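Local coordinates for protein p450 cytochrome, putative (Rippkaea orientalis, PDB 6Y01) that probably binds and carries the molybdenum cofactor (Moco), as a tetrameric transport protein built on a Rossmann fold, at residues I136-D141 against S160-C165; E45-L50 against L168-I173; I76-N81 against N99-I104. All coordinates share one frame; numbering follows the deposited sequence.

Contact 1: residues I136-D141 against S160-C165; sequences ILLNDD and SSPENC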
# COMPACT_ATOMS: atom_id res chain seq x y z
N ILE D 136 -2.52 23.73 -4.75
CA ILE D 136 -1.92 25.01 -5.13
C ILE D 136 -0.62 24.73 -5.84
O ILE D 136 0.26 24.04 -5.27
CB ILE D 136 -1.70 25.90 -3.90
CG1 ILE D 136 -3.00 26.15 -3.15
CG2 ILE D 136 -1.01 27.18 -4.31
CD1 ILE D 136 -2.81 26.81 -1.80
N LEU D 137 -0.46 25.29 -7.03
CA LEU D 137 0.81 25.20 -7.77
C LEU D 137 1.61 26.47 -7.55
O LEU D 137 1.12 27.56 -7.79
CB LEU D 137 0.53 24.99 -9.26
CG LEU D 137 -0.38 23.80 -9.59
CD1 LEU D 137 -0.60 23.73 -11.11
CD2 LEU D 137 0.21 22.51 -9.09
N LEU D 138 2.85 26.29 -7.16
CA LEU D 138 3.83 27.40 -7.00
C LEU D 138 5.05 27.04 -7.84
O LEU D 138 5.96 26.32 -7.37
CB LEU D 138 4.13 27.60 -5.51
CG LEU D 138 5.07 28.74 -5.23
CD1 LEU D 138 4.44 30.08 -5.47
CD2 LEU D 138 5.49 28.64 -3.79
N ASN D 139 5.00 27.40 -9.13
CA ASN D 139 6.06 26.99 -10.06
C ASN D 139 6.04 27.90 -11.27
O ASN D 139 5.13 28.72 -11.41
CB ASN D 139 5.94 25.53 -10.49
CG ASN D 139 4.74 25.21 -11.33
OD1 ASN D 139 4.42 25.92 -12.28
ND2 ASN D 139 4.04 24.17 -10.91
N ASP D 140 7.05 27.71 -12.11
CA ASP D 140 7.23 28.50 -13.35
C ASP D 140 7.04 27.60 -14.56
O ASP D 140 7.72 27.83 -15.55
CB ASP D 140 8.59 29.19 -13.35
CG ASP D 140 8.68 30.25 -12.27
OD1 ASP D 140 7.67 30.99 -12.11
OD2 ASP D 140 9.72 30.30 -11.55
N ASP D 141 6.15 26.61 -14.46
CA ASP D 141 5.89 25.63 -15.54
C ASP D 141 4.48 25.83 -16.11
O ASP D 141 3.53 25.21 -15.61
CB ASP D 141 6.08 24.19 -15.05
CG ASP D 141 6.07 23.19 -16.18
OD1 ASP D 141 6.93 23.28 -17.02
OD2 ASP D 141 5.13 22.36 -16.24
N SER D 160 1.24 32.96 -6.64
CA SER D 160 2.28 33.90 -7.10
C SER D 160 3.49 33.92 -6.15
O SER D 160 4.53 34.42 -6.55
CB SER D 160 1.70 35.29 -7.26
OG SER D 160 1.04 35.71 -6.05
N SER D 161 3.34 33.43 -4.94
CA SER D 161 4.38 33.54 -3.90
C SER D 161 4.02 32.64 -2.74
O SER D 161 2.89 32.20 -2.61
CB SER D 161 4.48 34.96 -3.39
OG SER D 161 3.29 35.29 -2.68
N PRO D 162 4.96 32.35 -1.81
CA PRO D 162 4.63 31.65 -0.58
C PRO D 162 3.51 32.33 0.20
O PRO D 162 2.61 31.65 0.67
CB PRO D 162 5.98 31.61 0.16
CG PRO D 162 6.97 31.59 -0.96
CD PRO D 162 6.41 32.58 -1.96
N GLU D 163 3.59 33.65 0.36
CA GLU D 163 2.54 34.39 1.08
C GLU D 163 1.17 34.16 0.42
O GLU D 163 0.18 33.99 1.12
CB GLU D 163 2.91 35.88 1.13
CG GLU D 163 4.14 36.15 1.95
CD GLU D 163 5.51 35.86 1.31
OE1 GLU D 163 5.60 35.50 0.06
OE2 GLU D 163 6.53 35.98 2.07
N ASN D 164 1.13 34.17 -0.91
CA ASN D 164 -0.14 33.96 -1.64
C ASN D 164 -0.65 32.54 -1.37
O ASN D 164 -1.85 32.36 -1.23
CB ASN D 164 0.07 34.24 -3.13
CG ASN D 164 -1.20 34.14 -3.94
OD1 ASN D 164 -1.18 33.59 -5.04
ND2 ASN D 164 -2.28 34.73 -3.46
N CYS D 165 0.24 31.55 -1.27
CA CYS D 165 -0.19 30.19 -0.88
C CYS D 165 -0.94 30.23 0.46
O CYS D 165 -1.98 29.56 0.57
CB CYS D 165 0.97 29.22 -0.73
SG CYS D 165 1.83 28.85 -2.26
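Two donors, both from Ser-160, grip the side-chain oxygen of Asn-164. Ser-160 N reaches Asn-164 OD1 at 3.0 Å, in the amide plane and on a lone pair, while Ser-160 OG adds a weak bond to the same oxygen. CG of Asn-164 is anti to the backbone N (chi1 -176°), which swings the amide back to the turn before its helix. Ser-161 is the N-cap: its OG accepts from Asn-164 N at 3.0 Å, so this short side chain serves a backbone N-H of the first helical turn. Proline suits the next position, Pro-162, because it brings no N-H that would need a partner there.

Against this tied-down helix start lies the end of strand 135-138, which offers aliphatic side chains to the cysteine sulfur and the helix backbone. Leu-138, with CG anti to the backbone N, sends its two methyls to different targets. Leu-138 CD1 sits 3.6 Å from Ser-161 N, a buried nitrogen with no partner in the model, and Leu-138 CD2 lies 4.0 Å from Cys-165 SG. Ile-136 approaches the same sulfur through its branch methyl, CG2 to Cys-165 SG being 3.9 Å, while its longer arm brings CD1 to 3.7 Å from Cys-165 O. Cysteine is compact and weakly polar, so it fits between two branched aliphatic chains. Leu-38 of helix 29-44 and Ile-113 of strand 111-115 also touch Cys-165. Helix 162-176, following strand 157-158, packs back on the neighbouring parallel strand 135-138, the alpha/beta layering of a Rossmann-type fold.

Contact 2: residues E45-L50 against L168-I173; sequences EGWVLL and LIKSII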
# COMPACT_ATOMS: atom_id res chain seq x y z
N GLU D 45 1.56 29.92 11.22
CA GLU D 45 0.08 29.87 11.33
C GLU D 45 -0.36 28.84 12.38
O GLU D 45 -1.59 28.74 12.64
CB GLU D 45 -0.53 29.50 9.97
CG GLU D 45 -0.35 30.55 8.92
CD GLU D 45 -1.03 31.87 9.23
OE1 GLU D 45 -2.05 31.88 9.99
OE2 GLU D 45 -0.53 32.91 8.74
N GLY D 46 0.55 28.04 12.91
CA GLY D 46 0.19 26.93 13.81
C GLY D 46 -0.28 25.70 13.06
O GLY D 46 -0.91 24.84 13.66
N TRP D 47 0.02 25.64 11.78
CA TRP D 47 -0.35 24.48 10.92
C TRP D 47 0.74 23.43 10.97
O TRP D 47 1.88 23.73 11.29
CB TRP D 47 -0.61 24.96 9.51
CG TRP D 47 -1.72 25.96 9.39
CD1 TRP D 47 -2.69 26.26 10.30
CD2 TRP D 47 -1.94 26.82 8.28
NE1 TRP D 47 -3.52 27.24 9.80
CE2 TRP D 47 -3.08 27.60 8.56
CE3 TRP D 47 -1.28 27.01 7.06
CZ2 TRP D 47 -3.55 28.58 7.71
CZ3 TRP D 47 -1.74 28.00 6.23
CH2 TRP D 47 -2.88 28.75 6.53
N VAL D 48 0.37 22.21 10.59
CA VAL D 48 1.31 21.09 10.54
C VAL D 48 1.83 20.98 9.11
O VAL D 48 0.99 21.07 8.14
CB VAL D 48 0.63 19.82 11.02
CG1 VAL D 48 1.55 18.63 10.88
CG2 VAL D 48 0.17 20.00 12.45
N LEU D 49 3.11 20.73 8.93
CA LEU D 49 3.70 20.50 7.61
C LEU D 49 3.85 19.02 7.41
O LEU D 49 4.37 18.32 8.25
CB LEU D 49 5.09 21.13 7.53
CG LEU D 49 5.85 20.82 6.25
CD1 LEU D 49 5.24 21.51 5.08
CD2 LEU D 49 7.29 21.23 6.38
N LEU D 50 3.37 18.56 6.23
CA LEU D 50 3.56 17.16 5.79
C LEU D 50 4.38 17.16 4.53
O LEU D 50 4.11 17.93 3.61
CB LEU D 50 2.20 16.46 5.61
CG LEU D 50 2.31 14.99 5.21
CD1 LEU D 50 1.03 14.26 5.55
CD2 LEU D 50 2.42 14.86 3.68
N LEU D 168 -4.36 31.70 0.05
CA LEU D 168 -5.27 30.75 -0.63
C LEU D 168 -5.72 29.69 0.36
O LEU D 168 -6.89 29.36 0.39
CB LEU D 168 -4.59 30.14 -1.85
CG LEU D 168 -4.39 31.09 -3.03
CD1 LEU D 168 -3.46 30.45 -4.06
CD2 LEU D 168 -5.72 31.42 -3.68
N ILE D 169 -4.79 29.14 1.14
CA ILE D 169 -5.17 28.13 2.15
C ILE D 169 -6.24 28.68 3.08
O ILE D 169 -7.19 27.97 3.37
CB ILE D 169 -3.94 27.63 2.93
CG1 ILE D 169 -3.01 26.86 1.98
CG2 ILE D 169 -4.37 26.82 4.15
CD1 ILE D 169 -1.63 26.65 2.58
N LYS D 170 -6.05 29.89 3.60
CA LYS D 170 -7.05 30.47 4.51
C LYS D 170 -8.42 30.52 3.85
O LYS D 170 -9.40 30.22 4.50
CB LYS D 170 -6.57 31.84 4.99
CG LYS D 170 -5.42 31.74 5.96
CD LYS D 170 -4.88 33.04 6.36
CE LYS D 170 -3.76 32.84 7.37
NZ LYS D 170 -2.93 34.07 7.48
N SER D 171 -8.48 30.90 2.57
CA SER D 171 -9.79 30.97 1.86
C SER D 171 -10.36 29.56 1.69
O SER D 171 -11.61 29.40 1.80
CB SER D 171 -9.68 31.72 0.58
OG SER D 171 -8.90 31.01 -0.33
N ILE D 172 -9.51 28.57 1.43
CA ILE D 172 -9.95 27.17 1.19
C ILE D 172 -10.49 26.57 2.48
O ILE D 172 -11.59 25.97 2.47
CB ILE D 172 -8.80 26.34 0.61
CG1 ILE D 172 -8.50 26.80 -0.83
CG2 ILE D 172 -9.12 24.84 0.66
CD1 ILE D 172 -7.16 26.38 -1.35
N ILE D 173 -9.74 26.67 3.57
CA ILE D 173 -10.13 25.97 4.81
C ILE D 173 -11.30 26.72 5.47
O ILE D 173 -12.05 26.08 6.20
CB ILE D 173 -8.91 25.67 5.71
CG1 ILE D 173 -8.28 26.91 6.32
CG2 ILE D 173 -7.88 24.83 4.93
CD1 ILE D 173 -6.98 26.63 7.09
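The backbones stay apart, no two CA atoms coming nearer than the 9.9 Å between Glu-45 and Lys-170, so long side chains must bridge from the strand approach to the helix. Gly-46, with a positive phi of 81°, ends the preceding helix in a Schellman motif and turns the chain toward strand 48-51; lacking CB, glycine adopts this conformation with little strain.

Trp-47 carries the apolar part. Its CG is anti to the carbonyl carbon (chi1 -60°), and the six-membered ring points at the helix, tip to tip with Ile-169. The closest approach is Trp-47 CH2 to Ile-169 CG2, a tight 3.4 Å. Ile-173 reaches the same end of the indole, its CD1 lying 4.0 Å from Trp-47 CZ2, and Lys-170 CG meets the ring edge in plane. Glu-45 CB lies over the centre of one indole face, 3.4 Å above the plane. Tryptophan suits this place because a long flat group can span the gap. Pro-16 and, from strand 17-21, Ile-18 also pack on it.

On the side of that same face, Lys-170 and Glu-45 meet tip to tip. The lysine is extended beyond CG, the glutamate bent at chi2, and Lys-170 NZ lies 2.9 Å from Glu-45 OE2 in a hydrogen-bonded salt bridge, approaching from above the carboxylate plane. The lysine does double duty, methylene on the aromatic edge and ammonium on the acid. With the charge pair at the more exposed side of the contact, solvent probably screens the bridge, leaving hydrophobic contact to supply much of the cohesion.

Contact 3: residues I76-N81 against N99-I104; sequences ILPSKN and NARNNI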
# COMPACT_ATOMS: atom_id res chain seq x y z
N ILE D 76 6.30 11.32 5.44
CA ILE D 76 5.70 10.03 5.00
C ILE D 76 6.76 9.36 4.15
O ILE D 76 6.94 9.72 2.99
CB ILE D 76 4.40 10.23 4.22
CG1 ILE D 76 3.42 11.14 4.92
CG2 ILE D 76 3.81 8.89 3.91
CD1 ILE D 76 3.01 10.67 6.28
N LEU D 77 7.48 8.42 4.75
CA LEU D 77 8.70 7.88 4.15
C LEU D 77 8.35 6.69 3.28
O LEU D 77 7.57 5.81 3.69
CB LEU D 77 9.68 7.44 5.24
CG LEU D 77 10.13 8.55 6.22
CD1 LEU D 77 11.08 7.95 7.16
CD2 LEU D 77 10.74 9.67 5.49
N PRO D 78 9.01 6.60 2.12
CA PRO D 78 8.77 5.45 1.22
C PRO D 78 9.51 4.19 1.62
O PRO D 78 9.14 3.09 1.23
CB PRO D 78 9.27 5.99 -0.13
CG PRO D 78 10.37 6.97 0.24
CD PRO D 78 9.87 7.61 1.51
N SER D 79 10.59 4.35 2.39
CA SER D 79 11.47 3.27 2.82
C SER D 79 10.85 2.44 3.96
O SER D 79 9.83 2.85 4.51
CB SER D 79 12.79 3.94 3.22
OG SER D 79 13.54 3.11 4.05
N LYS D 80 11.51 1.35 4.33
CA LYS D 80 11.04 0.51 5.44
C LYS D 80 11.74 0.84 6.75
O LYS D 80 11.54 0.13 7.71
CB LYS D 80 11.16 -0.99 5.12
CG LYS D 80 12.54 -1.49 4.76
CD LYS D 80 12.48 -2.78 3.89
N ASN D 81 12.53 1.90 6.75
CA ASN D 81 13.24 2.30 7.99
C ASN D 81 13.43 3.81 7.96
O ASN D 81 13.07 4.49 7.01
CB ASN D 81 14.53 1.51 8.15
CG ASN D 81 15.46 1.74 6.98
OD1 ASN D 81 15.72 2.88 6.63
ND2 ASN D 81 15.93 0.68 6.33
N ASN D 99 6.99 4.44 -3.97
CA ASN D 99 6.23 5.58 -4.50
C ASN D 99 4.70 5.44 -4.32
O ASN D 99 3.95 6.43 -4.50
CB ASN D 99 6.57 5.79 -5.98
CG ASN D 99 7.99 6.17 -6.23
OD1 ASN D 99 8.66 5.60 -7.11
ND2 ASN D 99 8.47 7.09 -5.48
N ALA D 100 4.24 4.26 -3.88
CA ALA D 100 2.83 4.12 -3.51
C ALA D 100 2.44 5.01 -2.35
O ALA D 100 1.29 5.29 -2.16
CB ALA D 100 2.47 2.67 -3.26
N ARG D 101 3.43 5.48 -1.56
CA ARG D 101 3.06 6.35 -0.44
C ARG D 101 2.54 7.71 -0.87
O ARG D 101 1.95 8.41 -0.07
CB ARG D 101 4.21 6.54 0.58
CG ARG D 101 5.42 7.37 0.16
CD ARG D 101 5.18 8.85 0.08
NE ARG D 101 6.45 9.53 0.22
CZ ARG D 101 7.34 9.70 -0.69
NH1 ARG D 101 7.22 9.25 -1.94
NH2 ARG D 101 8.51 10.22 -0.40
N ASN D 102 2.71 8.08 -2.13
CA ASN D 102 2.29 9.39 -2.61
C ASN D 102 0.79 9.59 -2.31
O ASN D 102 0.34 10.69 -2.05
CB ASN D 102 2.63 9.52 -4.12
CG ASN D 102 4.12 9.55 -4.40
OD1 ASN D 102 4.88 9.41 -3.50
ND2 ASN D 102 4.55 9.76 -5.65
N ASN D 103 0.00 8.50 -2.38
CA ASN D 103 -1.44 8.62 -2.16
C ASN D 103 -1.72 8.97 -0.69
O ASN D 103 -2.65 9.70 -0.42
CB ASN D 103 -2.23 7.37 -2.64
CG ASN D 103 -3.66 7.74 -3.02
OD1 ASN D 103 -3.94 8.69 -3.76
ND2 ASN D 103 -4.59 6.92 -2.58
N ILE D 104 -0.90 8.46 0.23
CA ILE D 104 -1.07 8.80 1.66
C ILE D 104 -0.79 10.28 1.85
O ILE D 104 -1.56 10.93 2.58
CB ILE D 104 -0.11 7.96 2.52
CG1 ILE D 104 -0.39 6.46 2.31
CG2 ILE D 104 -0.25 8.38 3.98
CD1 ILE D 104 0.54 5.57 3.04
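Arg-101 starts with CB 4.1 Å from Ile-76 CG2, an aliphatic touch at the root of the chain. Its CG takes the crowded position between the backbone N and the carbonyl carbon (chi1 70°), 4.0 Å from Pro-78 CA, and a second bend at chi2 (73°) curls the chain over the end of strand 73-77. There CD packs beside Ile-76 O, and NE donates to that same oxygen at 2.8 Å. The bond is only moderately straight (151°), and the donor stands above the carbonyl plane, although the oxygen lies close to the guanidinium plane. Beyond CZ, NH2 comes to 3.5 Å from Pro-78 CD while bonding to Gly-52 O, and NH1 makes a weak bond to Asn-102 OD1.

Pro-78 lies alongside the arginine, its CG 3.8 Å above one guanidinium face and offset toward the rim; a rigid apolar ring suits such a flat surface. Arginine is apt here because one buried head can serve several oxygens. An alanine here removes the donors to Ile-76 O and Gly-52 O and the flat surface under Pro-78, and would probably loosen the tie between the strand end and segment 99-104. The side chains of Ile-76 and Ile-104 cross obliquely, CG2 of Ile-76 lying 4.1 Å from CG2 of Ile-104, joining strand and helix by branch methyls.

Strand 73-77 runs between strands 48-51 and 91-94, with Ile-104 of helix 102-108 and Arg-101 set against its C-terminal end. Helix 119-130 covers the side of Asn-102 and Asn-103, and Ile-93 of the third subunit packs on Ile-76 and Ile-104.

Overall arrangement
All three contacts reach one parallel Rossmann sheet. Contacts 1 and 2 both use helix 162-176, with centres 14 Å apart, and they touch where Ile-136 packs on Leu-168 and Ile-169. Contact 3 lies on the opposite side of the chain's centre from the other two, its centre 23 Å from contact 2's and 25 Å from contact 1's; Leu-50 on Ile-76 links it to contact 2 through the neighbouring strands 48-51 and 73-77. Along the chain, contacts 3 and 1 follow in series, both nested inside the loop closed by contact 2. The C-terminal helix therefore returns to the early part of the fold, while contact 3 has the most neighbours in other subunits, touching all three.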